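PDB 1Q7H: PUA domain-containing protein, which is of unknown function but probably binds RNA and may take part in translation initiation. Local coordinates for residues I140-F143 / L148-A151; H82-S87 / Y115-G120; A122-D125 / A131-R134. All coordinates share one frame; numbering follows the deposited sequence.

Contact 1 of 3, residues I140-F143 / L148-A151; sequences IIHF and LIRA
His142 and Phe143 meet Leu148 and Ile149 where the end of strand 136-142 comes up against helix 147-151. No hydrogen bond crosses between the two segments; the contact is made by aliphatic methyls against a ring and two carbonyls. The His142 imidazole is its centre. CG of His142 is anti to the backbone N (chi1 174°), and this carries the ring out from the strand to the helix. The methyl CD1 of Ile149 comes to the edge of that ring, near its plane, and the two side chains cross at about a right angle. Ile149 CG2 is anti to its own N, while the other branch runs out extended, so that CD1 also lies 4.1 Å from Phe143 O. Leu148 approaches the ring obliquely, and its CD1 is 4.3 Å from Ile141 O. The strand is irregular here: Ile141 and His142 both face Val119, a classic beta bulge. The bulge lies where the strand of the PUA domain passes residues of the N-terminal region. Phe51 meets the His142 ring edge-to-face. Ile57 and Val60 also pack on His142, and Tyr61 packs on Ile149. Asp146, between the segments, holds both: one carboxylate oxygen bonds Phe143 N and the other Ile149 N.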
ATOM      1  N   ILE A 140      -1.869   5.133  -8.530  1.00 21.92           N
ATOM      2  CA  ILE A 140      -1.105   5.027  -7.278  1.00 22.14           C
ATOM      3  C   ILE A 140      -1.643   5.995  -6.225  1.00 19.15           C
ATOM      4  O   ILE A 140      -1.765   7.194  -6.483  1.00 17.21           O
ATOM      5  CB  ILE A 140       0.406   5.299  -7.510  1.00 20.59           C
ATOM      6  CG1 ILE A 140       1.149   4.001  -7.845  1.00 21.17           C
ATOM      7  CG2 ILE A 140       1.043   5.831  -6.235  1.00 18.96           C
ATOM      8  CD1 ILE A 140       0.352   2.970  -8.540  1.00 16.26           C
ATOM      9  N   ILE A 141      -1.958   5.477  -5.041  1.00 15.47           N
ATOM     10  CA  ILE A 141      -2.502   6.312  -3.973  1.00 16.18           C
ATOM     11  C   ILE A 141      -1.519   6.597  -2.836  1.00 18.72           C
ATOM     12  O   ILE A 141      -1.789   7.430  -1.965  1.00 20.11           O
ATOM     13  CB  ILE A 141      -3.794   5.708  -3.382  1.00 15.93           C
ATOM     14  CG1 ILE A 141      -3.510   4.328  -2.788  1.00 21.71           C
ATOM     15  CG2 ILE A 141      -4.868   5.609  -4.465  1.00 14.32           C
ATOM     16  CD1 ILE A 141      -4.723   3.704  -2.124  1.00 26.35           C
ATOM     17  N   HIS A 142      -0.392   5.896  -2.829  1.00 17.50           N
ATOM     18  CA  HIS A 142       0.633   6.135  -1.822  1.00 13.20           C
ATOM     19  C   HIS A 142       1.978   5.684  -2.347  1.00 17.84           C
ATOM     20  O   HIS A 142       2.108   4.592  -2.901  1.00 17.21           O
ATOM     21  CB  HIS A 142       0.350   5.406  -0.503  1.00 13.21           C
ATOM     22  CG  HIS A 142       1.468   5.535   0.490  1.00 13.86           C
ATOM     23  ND1 HIS A 142       2.046   4.448   1.112  1.00 18.49           N
ATOM     24  CD2 HIS A 142       2.178   6.615   0.890  1.00 12.16           C
ATOM     25  CE1 HIS A 142       3.068   4.852   1.845  1.00 11.87           C
ATOM     26  NE2 HIS A 142       3.172   6.164   1.726  1.00 18.43           N
ATOM     27  N   PHE A 143       2.983   6.530  -2.162  1.00 13.72           N
ATOM     28  CA  PHE A 143       4.326   6.226  -2.624  1.00 13.75           C
ATOM     29  C   PHE A 143       5.303   6.952  -1.717  1.00 16.50           C
ATOM     30  O   PHE A 143       4.909   7.848  -0.976  1.00 18.28           O
ATOM     31  CB  PHE A 143       4.483   6.658  -4.089  1.00 15.95           C
ATOM     32  CG  PHE A 143       4.173   8.107  -4.333  1.00 13.95           C
ATOM     33  CD1 PHE A 143       5.192   9.055  -4.371  1.00 17.46           C
ATOM     34  CD2 PHE A 143       2.861   8.527  -4.506  1.00 16.52           C
ATOM     35  CE1 PHE A 143       4.905  10.402  -4.580  1.00 15.21           C
ATOM     36  CE2 PHE A 143       2.566   9.882  -4.715  1.00 16.18           C
ATOM     37  CZ  PHE A 143       3.593  10.814  -4.750  1.00 13.34           C
ATOM     38  N   LEU A 148       1.287  11.965   2.360  1.00 25.70           N
ATOM     39  CA  LEU A 148       1.059  11.246   3.603  1.00 25.41           C
ATOM     40  C   LEU A 148       2.345  11.155   4.420  1.00 27.70           C
ATOM     41  O   LEU A 148       2.337  11.374   5.631  1.00 26.64           O
ATOM     42  CB  LEU A 148       0.503   9.848   3.309  1.00 23.00           C
ATOM     43  CG  LEU A 148      -0.879   9.887   2.646  1.00 28.78           C
ATOM     44  CD1 LEU A 148      -1.326   8.498   2.199  1.00 22.98           C
ATOM     45  CD2 LEU A 148      -1.864  10.476   3.633  1.00 29.35           C
ATOM     46  N   ILE A 149       3.454  10.848   3.756  1.00 25.98           N
ATOM     47  CA  ILE A 149       4.734  10.735   4.441  1.00 25.22           C
ATOM     48  C   ILE A 149       5.291  12.091   4.873  1.00 26.89           C
ATOM     49  O   ILE A 149       5.927  12.191   5.919  1.00 22.14           O
ATOM     50  CB  ILE A 149       5.765   9.972   3.552  1.00 28.77           C
ATOM     51  CG1 ILE A 149       5.576   8.466   3.757  1.00 23.21           C
ATOM     52  CG2 ILE A 149       7.207  10.379   3.892  1.00 16.65           C
ATOM     53  CD1 ILE A 149       6.408   7.625   2.843  1.00 38.09           C
ATOM     54  N   ARG A 150       5.054  13.133   4.080  1.00 27.87           N
ATOM     55  CA  ARG A 150       5.539  14.462   4.439  1.00 29.51           C
ATOM     56  C   ARG A 150       4.723  14.987   5.615  1.00 28.71           C
ATOM     57  O   ARG A 150       5.232  15.724   6.458  1.00 29.72           O
ATOM     58  CB  ARG A 150       5.429  15.440   3.259  1.00 31.66           C
ATOM     59  CG  ARG A 150       6.342  15.125   2.072  1.00 42.29           C
ATOM     60  CD  ARG A 150       6.378  16.285   1.068  1.00 46.03           C
ATOM     61  NE  ARG A 150       5.046  16.655   0.582  1.00 51.42           N
ATOM     62  CZ  ARG A 150       4.449  16.119  -0.483  1.00 52.59           C
ATOM     63  NH1 ARG A 150       5.060  15.181  -1.199  1.00 50.04           N
ATOM     64  NH2 ARG A 150       3.228  16.516  -0.826  1.00 50.28           N
ATOM     65  N   ALA A 151       3.456  14.588   5.680  1.00 27.95           N
ATOM     66  CA  ALA A 151       2.579  15.020   6.762  1.00 26.32           C
ATOM     67  C   ALA A 151       2.801  14.242   8.061  1.00 32.57           C
ATOM     68  O   ALA A 151       2.530  14.751   9.146  1.00 33.80           O
ATOM     69  CB  ALA A 151       1.134  14.890   6.337  1.00 24.03           C
TER

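Contact 2 of 3, residues H82-S87 / Y115-G120; sequences HILNGS and YFIAVG
Ile117 holds CG1 between its backbone N and carbonyl carbon (chi1 60°), and an extended chi2 then sends CD1 out to Ile83. Ile83 presents its short branch: CG2 is anti to the backbone N and lies 3.7 Å from Ile117 CD1. The same CG2 is 3.7 Å from Ala118 CB, so one methyl serves two neighbouring strand residues. Leu84 comes in from the other end of Ile117. Its CD2 sits 3.8 Å from Ile117 CB, and the two side chains cross at about a right angle. The packing is apolar and mostly buried, Leu84 being partly exposed, and no hydrogen bond joins the segments. The helix end is fixed by its own backbone. His82 O accepts from Asn85 N (2.9 Å) and from Ser87 N (3.0 Å). Gly86 N bonds Ile83 O. On the strand, Ile117 and Ala118 both face Val109, which sets their side chains together against the helix. The whole thus joins a Schellman motif, with Gly86 at C-prime, to a classic beta bulge, and it packs the short helix 80-83 on the mixed sheet of the PUA domain.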
ATOM      1  N   HIS A  82       9.181   5.893 -11.943  1.00 14.36           N
ATOM      2  CA  HIS A  82       8.010   6.746 -12.061  1.00 14.23           C
ATOM      3  C   HIS A  82       6.956   6.371 -11.033  1.00 11.74           C
ATOM      4  O   HIS A  82       6.238   7.234 -10.520  1.00 19.78           O
ATOM      5  CB  HIS A  82       7.490   6.685 -13.508  1.00 11.84           C
ATOM      6  CG  HIS A  82       8.573   6.924 -14.522  1.00 13.69           C
ATOM      7  ND1 HIS A  82       9.361   8.058 -14.505  1.00 11.44           N
ATOM      8  CD2 HIS A  82       9.095   6.120 -15.475  1.00 13.71           C
ATOM      9  CE1 HIS A  82      10.330   7.933 -15.395  1.00 10.30           C
ATOM     10  NE2 HIS A  82      10.195   6.766 -15.996  1.00 14.59           N
ATOM     11  N   ILE A  83       6.865   5.088 -10.717  1.00 17.17           N
ATOM     12  CA  ILE A  83       5.910   4.658  -9.714  1.00 14.56           C
ATOM     13  C   ILE A  83       6.377   5.289  -8.397  1.00 18.15           C
ATOM     14  O   ILE A  83       5.567   5.737  -7.599  1.00 16.05           O
ATOM     15  CB  ILE A  83       5.883   3.120  -9.588  1.00 17.85           C
ATOM     16  CG1 ILE A  83       5.289   2.501 -10.865  1.00 21.49           C
ATOM     17  CG2 ILE A  83       5.105   2.708  -8.354  1.00 12.94           C
ATOM     18  CD1 ILE A  83       3.896   3.006 -11.227  1.00 20.07           C
ATOM     19  N   LEU A  84       7.692   5.348  -8.190  1.00 16.96           N
ATOM     20  CA  LEU A  84       8.232   5.944  -6.973  1.00 20.66           C
ATOM     21  C   LEU A  84       7.843   7.410  -6.853  1.00 22.00           C
ATOM     22  O   LEU A  84       7.884   7.976  -5.762  1.00 23.50           O
ATOM     23  CB  LEU A  84       9.755   5.799  -6.922  1.00 14.14           C
ATOM     24  CG  LEU A  84      10.176   4.405  -6.450  1.00 16.99           C
ATOM     25  CD1 LEU A  84      11.662   4.178  -6.691  1.00 20.78           C
ATOM     26  CD2 LEU A  84       9.842   4.269  -4.966  1.00 12.01           C
ATOM     27  N   ASN A  85       7.457   8.011  -7.977  1.00 20.86           N
ATOM     28  CA  ASN A  85       7.037   9.404  -8.008  1.00 14.68           C
ATOM     29  C   ASN A  85       5.523   9.572  -8.085  1.00 15.88           C
ATOM     30  O   ASN A  85       5.039  10.679  -8.288  1.00 22.29           O
ATOM     31  CB  ASN A  85       7.692  10.137  -9.182  1.00 22.37           C
ATOM     32  CG  ASN A  85       9.180  10.329  -8.983  1.00 17.51           C
ATOM     33  OD1 ASN A  85       9.635  10.574  -7.868  1.00 24.79           O
ATOM     34  ND2 ASN A  85       9.941  10.235 -10.059  1.00 17.96           N
ATOM     35  N   GLY A  86       4.777   8.477  -7.934  1.00 14.25           N
ATOM     36  CA  GLY A  86       3.326   8.567  -7.960  1.00 15.05           C
ATOM     37  C   GLY A  86       2.627   8.451  -9.310  1.00 14.38           C
ATOM     38  O   GLY A  86       1.428   8.658  -9.411  1.00 16.69           O
ATOM     39  N   SER A  87       3.370   8.127 -10.351  1.00 14.98           N
ATOM     40  CA  SER A  87       2.785   7.959 -11.672  1.00 16.57           C
ATOM     41  C   SER A  87       1.774   6.820 -11.663  1.00 20.78           C
ATOM     42  O   SER A  87       1.898   5.894 -10.862  1.00 25.69           O
ATOM     43  CB  SER A  87       3.878   7.606 -12.669  1.00 14.47           C
ATOM     44  OG  SER A  87       3.313   7.004 -13.805  1.00 29.91           O
ATOM     45  N   TYR A 115      11.408  -5.572  -2.930  1.00 13.04           N
ATOM     46  CA  TYR A 115      10.825  -4.577  -2.027  1.00 16.71           C
ATOM     47  C   TYR A 115       9.626  -3.840  -2.621  1.00 14.49           C
ATOM     48  O   TYR A 115       9.536  -3.649  -3.833  1.00 15.66           O
ATOM     49  CB  TYR A 115      11.901  -3.573  -1.578  1.00 10.79           C
ATOM     50  CG  TYR A 115      12.637  -2.897  -2.706  1.00 14.63           C
ATOM     51  CD1 TYR A 115      12.135  -1.742  -3.299  1.00 12.14           C
ATOM     52  CD2 TYR A 115      13.805  -3.451  -3.223  1.00  9.17           C
ATOM     53  CE1 TYR A 115      12.774  -1.166  -4.384  1.00 11.44           C
ATOM     54  CE2 TYR A 115      14.450  -2.883  -4.307  1.00 16.09           C
ATOM     55  CZ  TYR A 115      13.924  -1.743  -4.890  1.00 14.38           C
ATOM     56  OH  TYR A 115      14.514  -1.220  -6.019  1.00 15.58           O
ATOM     57  N   PHE A 116       8.706  -3.433  -1.754  1.00 14.77           N
ATOM     58  CA  PHE A 116       7.502  -2.722  -2.166  1.00 12.55           C
ATOM     59  C   PHE A 116       7.757  -1.237  -2.341  1.00 13.97           C
ATOM     60  O   PHE A 116       8.533  -0.635  -1.597  1.00 14.13           O
ATOM     61  CB  PHE A 116       6.388  -2.974  -1.150  1.00 12.14           C
ATOM     62  CG  PHE A 116       5.804  -4.358  -1.252  1.00 16.63           C
ATOM     63  CD1 PHE A 116       4.755  -4.621  -2.135  1.00  9.98           C
ATOM     64  CD2 PHE A 116       6.355  -5.414  -0.531  1.00 13.63           C
ATOM     65  CE1 PHE A 116       4.268  -5.911  -2.299  1.00 15.91           C
ATOM     66  CE2 PHE A 116       5.875  -6.710  -0.691  1.00 12.75           C
ATOM     67  CZ  PHE A 116       4.830  -6.961  -1.575  1.00  7.59           C
ATOM     68  N   ILE A 117       7.098  -0.646  -3.330  1.00 16.30           N
ATOM     69  CA  ILE A 117       7.311   0.761  -3.630  1.00 13.51           C
ATOM     70  C   ILE A 117       6.069   1.643  -3.622  1.00 15.98           C
ATOM     71  O   ILE A 117       6.188   2.856  -3.567  1.00 16.17           O
ATOM     72  CB  ILE A 117       8.003   0.900  -4.988  1.00 15.86           C
ATOM     73  CG1 ILE A 117       7.124   0.273  -6.077  1.00 16.06           C
ATOM     74  CG2 ILE A 117       9.384   0.232  -4.934  1.00 10.97           C
ATOM     75  CD1 ILE A 117       7.741   0.299  -7.467  1.00 11.26           C
ATOM     76  N   ALA A 118       4.881   1.051  -3.675  1.00 11.43           N
ATOM     77  CA  ALA A 118       3.676   1.869  -3.662  1.00 13.26           C
ATOM     78  C   ALA A 118       2.416   1.079  -3.379  1.00 12.66           C
ATOM     79  O   ALA A 118       2.418  -0.155  -3.383  1.00 14.17           O
ATOM     80  CB  ALA A 118       3.522   2.597  -5.005  1.00  7.45           C
ATOM     81  N   VAL A 119       1.344   1.816  -3.102  1.00 12.89           N
ATOM     82  CA  VAL A 119       0.035   1.227  -2.885  1.00  9.12           C
ATOM     83  C   VAL A 119      -0.811   1.801  -4.009  1.00 13.43           C
ATOM     84  O   VAL A 119      -0.692   2.979  -4.350  1.00 11.95           O
ATOM     85  CB  VAL A 119      -0.588   1.631  -1.537  1.00 10.03           C
ATOM     86  CG1 VAL A 119      -1.999   1.003  -1.407  1.00  8.16           C
ATOM     87  CG2 VAL A 119       0.297   1.158  -0.404  1.00  9.28           C
ATOM     88  N   GLY A 120      -1.642   0.965  -4.613  1.00 12.41           N
ATOM     89  CA  GLY A 120      -2.475   1.448  -5.690  1.00 10.86           C
ATOM     90  C   GLY A 120      -3.895   0.935  -5.595  1.00 19.27           C
ATOM     91  O   GLY A 120      -4.250   0.173  -4.696  1.00 12.60           O
TER

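Contact 3 of 3, residues A122-D125 / A131-R134; sequences AEMD and ATKR
Thr132 OG1 is held by two backbone groups. It bonds Glu128 O, one turn back in the helix, and accepts from Arg134 N at 3.3 Å with an N-H...O angle of 149°. The second bond makes an ST turn as the chain leaves the helix through Lys133, whose phi is positive. Thr132 OG1 stands between its own N and carbonyl carbon (chi1 70°), a position that lets it serve both bonds. The residue that crosses to this turn is Met124, present as selenomethionine. Its chain runs straight through chi2 and bends at chi3 (71°), which turns the terminal methyl toward the turn. CE of Met124 lies 3.4 Å from Arg134 O. The same methyl is 4.1 Å from Thr132 OG1. The Arg134 side chain folds back, and one face of its guanidinium lies over Thr132 CB, offset toward the rim. A valine in place of Thr132 would probably leave Arg134 N and Glu128 O without this partner and free the turn to shift against the selenomethionine methyl. This is a small surface contact. The chain just before helix 126-132 meets the chain that leaves it. Asp125 is at the N-cap position, but its side chain makes no capping bond; OD1 bonds Lys103 N instead. Glu123 OE1 forms a salt bridge with Arg139 NH1, and the Glu123 backbone is hydrogen-bonded to Ala137, both of strand 136-142.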
ATOM      1  N   ALA A 122      -6.557  -0.802  -8.204  1.00 15.69           N
ATOM      2  CA  ALA A 122      -6.668  -1.399  -9.527  1.00 14.81           C
ATOM      3  C   ALA A 122      -7.714  -0.729 -10.411  1.00 16.59           C
ATOM      4  O   ALA A 122      -8.816  -0.415  -9.966  1.00 15.96           O
ATOM      5  CB  ALA A 122      -6.980  -2.890  -9.394  1.00 11.34           C
ATOM      6  N   GLU A 123      -7.363  -0.536 -11.675  1.00 22.07           N
ATOM      7  CA  GLU A 123      -8.262   0.066 -12.651  1.00 25.21           C
ATOM      8  C   GLU A 123      -8.694  -0.982 -13.684  1.00 24.65           C
ATOM      9  O   GLU A 123      -9.513  -0.697 -14.553  1.00 21.75           O
ATOM     10  CB  GLU A 123      -7.549   1.210 -13.370  1.00 28.04           C
ATOM     11  CG  GLU A 123      -7.146   2.353 -12.467  1.00 41.52           C
ATOM     12  CD  GLU A 123      -8.278   3.313 -12.219  1.00 38.45           C
ATOM     13  OE1 GLU A 123      -8.087   4.277 -11.452  1.00 47.73           O
ATOM     14  OE2 GLU A 123      -9.360   3.105 -12.797  1.00 54.14           O
HETATM   15  N   MSE A 124      -8.133  -2.187 -13.581  1.00 22.53           N
HETATM   16  CA  MSE A 124      -8.427  -3.290 -14.498  1.00 21.98           C
HETATM   17  C   MSE A 124      -8.366  -4.628 -13.760  1.00 24.58           C
HETATM   18  O   MSE A 124      -7.715  -4.734 -12.716  1.00 24.22           O
HETATM   19  CB  MSE A 124      -7.389  -3.338 -15.634  1.00 24.10           C
HETATM   20  CG  MSE A 124      -7.371  -2.141 -16.577  1.00 19.83           C
HETATM   21 SE   MSE A 124      -5.855  -2.172 -17.815  1.00 32.92          SE
HETATM   22  CE  MSE A 124      -6.422  -3.643 -18.948  1.00 22.24           C
ATOM     23  N   ASP A 125      -9.033  -5.647 -14.308  1.00 21.39           N
ATOM     24  CA  ASP A 125      -8.999  -6.985 -13.722  1.00 22.28           C
ATOM     25  C   ASP A 125      -7.685  -7.654 -14.157  1.00 20.09           C
ATOM     26  O   ASP A 125      -7.178  -7.386 -15.246  1.00 16.05           O
ATOM     27  CB  ASP A 125     -10.170  -7.847 -14.210  1.00 21.16           C
ATOM     28  CG  ASP A 125     -11.530  -7.281 -13.831  1.00 30.37           C
ATOM     29  OD1 ASP A 125     -11.671  -6.660 -12.748  1.00 22.65           O
ATOM     30  OD2 ASP A 125     -12.473  -7.479 -14.623  1.00 30.43           O
ATOM     31  N   ALA A 131      -3.598 -10.456 -20.418  1.00 14.16           N
ATOM     32  CA  ALA A 131      -3.881 -10.881 -21.783  1.00 17.12           C
ATOM     33  C   ALA A 131      -3.613  -9.792 -22.825  1.00 12.77           C
ATOM     34  O   ALA A 131      -3.239 -10.100 -23.947  1.00 13.43           O
ATOM     35  CB  ALA A 131      -5.338 -11.371 -21.898  1.00 16.36           C
ATOM     36  N   THR A 132      -3.799  -8.528 -22.454  1.00 12.70           N
ATOM     37  CA  THR A 132      -3.593  -7.423 -23.391  1.00 16.68           C
ATOM     38  C   THR A 132      -2.274  -6.681 -23.175  1.00 19.20           C
ATOM     39  O   THR A 132      -1.630  -6.243 -24.135  1.00 16.72           O
ATOM     40  CB  THR A 132      -4.723  -6.366 -23.290  1.00 16.22           C
ATOM     41  OG1 THR A 132      -4.604  -5.661 -22.041  1.00 16.13           O
ATOM     42  CG2 THR A 132      -6.109  -7.038 -23.369  1.00  9.55           C
ATOM     43  N   LYS A 133      -1.877  -6.552 -21.914  1.00 20.23           N
ATOM     44  CA  LYS A 133      -0.654  -5.833 -21.552  1.00 23.58           C
ATOM     45  C   LYS A 133      -0.728  -4.396 -22.047  1.00 20.45           C
ATOM     46  O   LYS A 133       0.260  -3.835 -22.520  1.00 25.71           O
ATOM     47  CB  LYS A 133       0.597  -6.509 -22.131  1.00 23.25           C
ATOM     48  CG  LYS A 133       1.154  -7.646 -21.288  1.00 23.84           C
ATOM     49  CD  LYS A 133       1.398  -7.187 -19.850  1.00 35.72           C
ATOM     50  CE  LYS A 133       2.668  -7.791 -19.275  1.00 39.27           C
ATOM     51  NZ  LYS A 133       2.637  -9.275 -19.276  1.00 43.97           N
ATOM     52  N   ARG A 134      -1.912  -3.807 -21.955  1.00 20.85           N
ATOM     53  CA  ARG A 134      -2.087  -2.420 -22.361  1.00 24.22           C
ATOM     54  C   ARG A 134      -3.191  -1.775 -21.546  1.00 20.04           C
ATOM     55  O   ARG A 134      -4.123  -2.448 -21.103  1.00 19.82           O
ATOM     56  CB  ARG A 134      -2.416  -2.308 -23.855  1.00 27.61           C
ATOM     57  CG  ARG A 134      -3.806  -2.774 -24.252  1.00 35.66           C
ATOM     58  CD  ARG A 134      -4.237  -2.119 -25.568  1.00 42.43           C
ATOM     59  NE  ARG A 134      -5.256  -2.880 -26.295  1.00 46.00           N
ATOM     60  CZ  ARG A 134      -6.372  -3.360 -25.752  1.00 40.39           C
ATOM     61  NH1 ARG A 134      -6.629  -3.170 -24.467  1.00 44.36           N
ATOM     62  NH2 ARG A 134      -7.237  -4.028 -26.498  1.00 42.97           N
TER

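Contact 2 is the buried one, contact 1 is partly buried and contact 3 lies at the surface. Contacts 1 and 2 touch. Strands 136-142 and 116-122 are neighbours in one sheet, where Ile141 N probably bonds Val119 O at 2.9 Å. Contact 2 packs a helix end on that sheet within the PUA domain, whereas contact 1 joins the end of strand 136-142 to the last helix, 147-151. Contact 3 follows strand 116-122 in the chain, about 17 Å from contact 2 between centres. Contact 2 is wholly apolar across its segments. Contact 1 adds a ring and carbonyls, and contact 3 sets one methyl against polar oxygens.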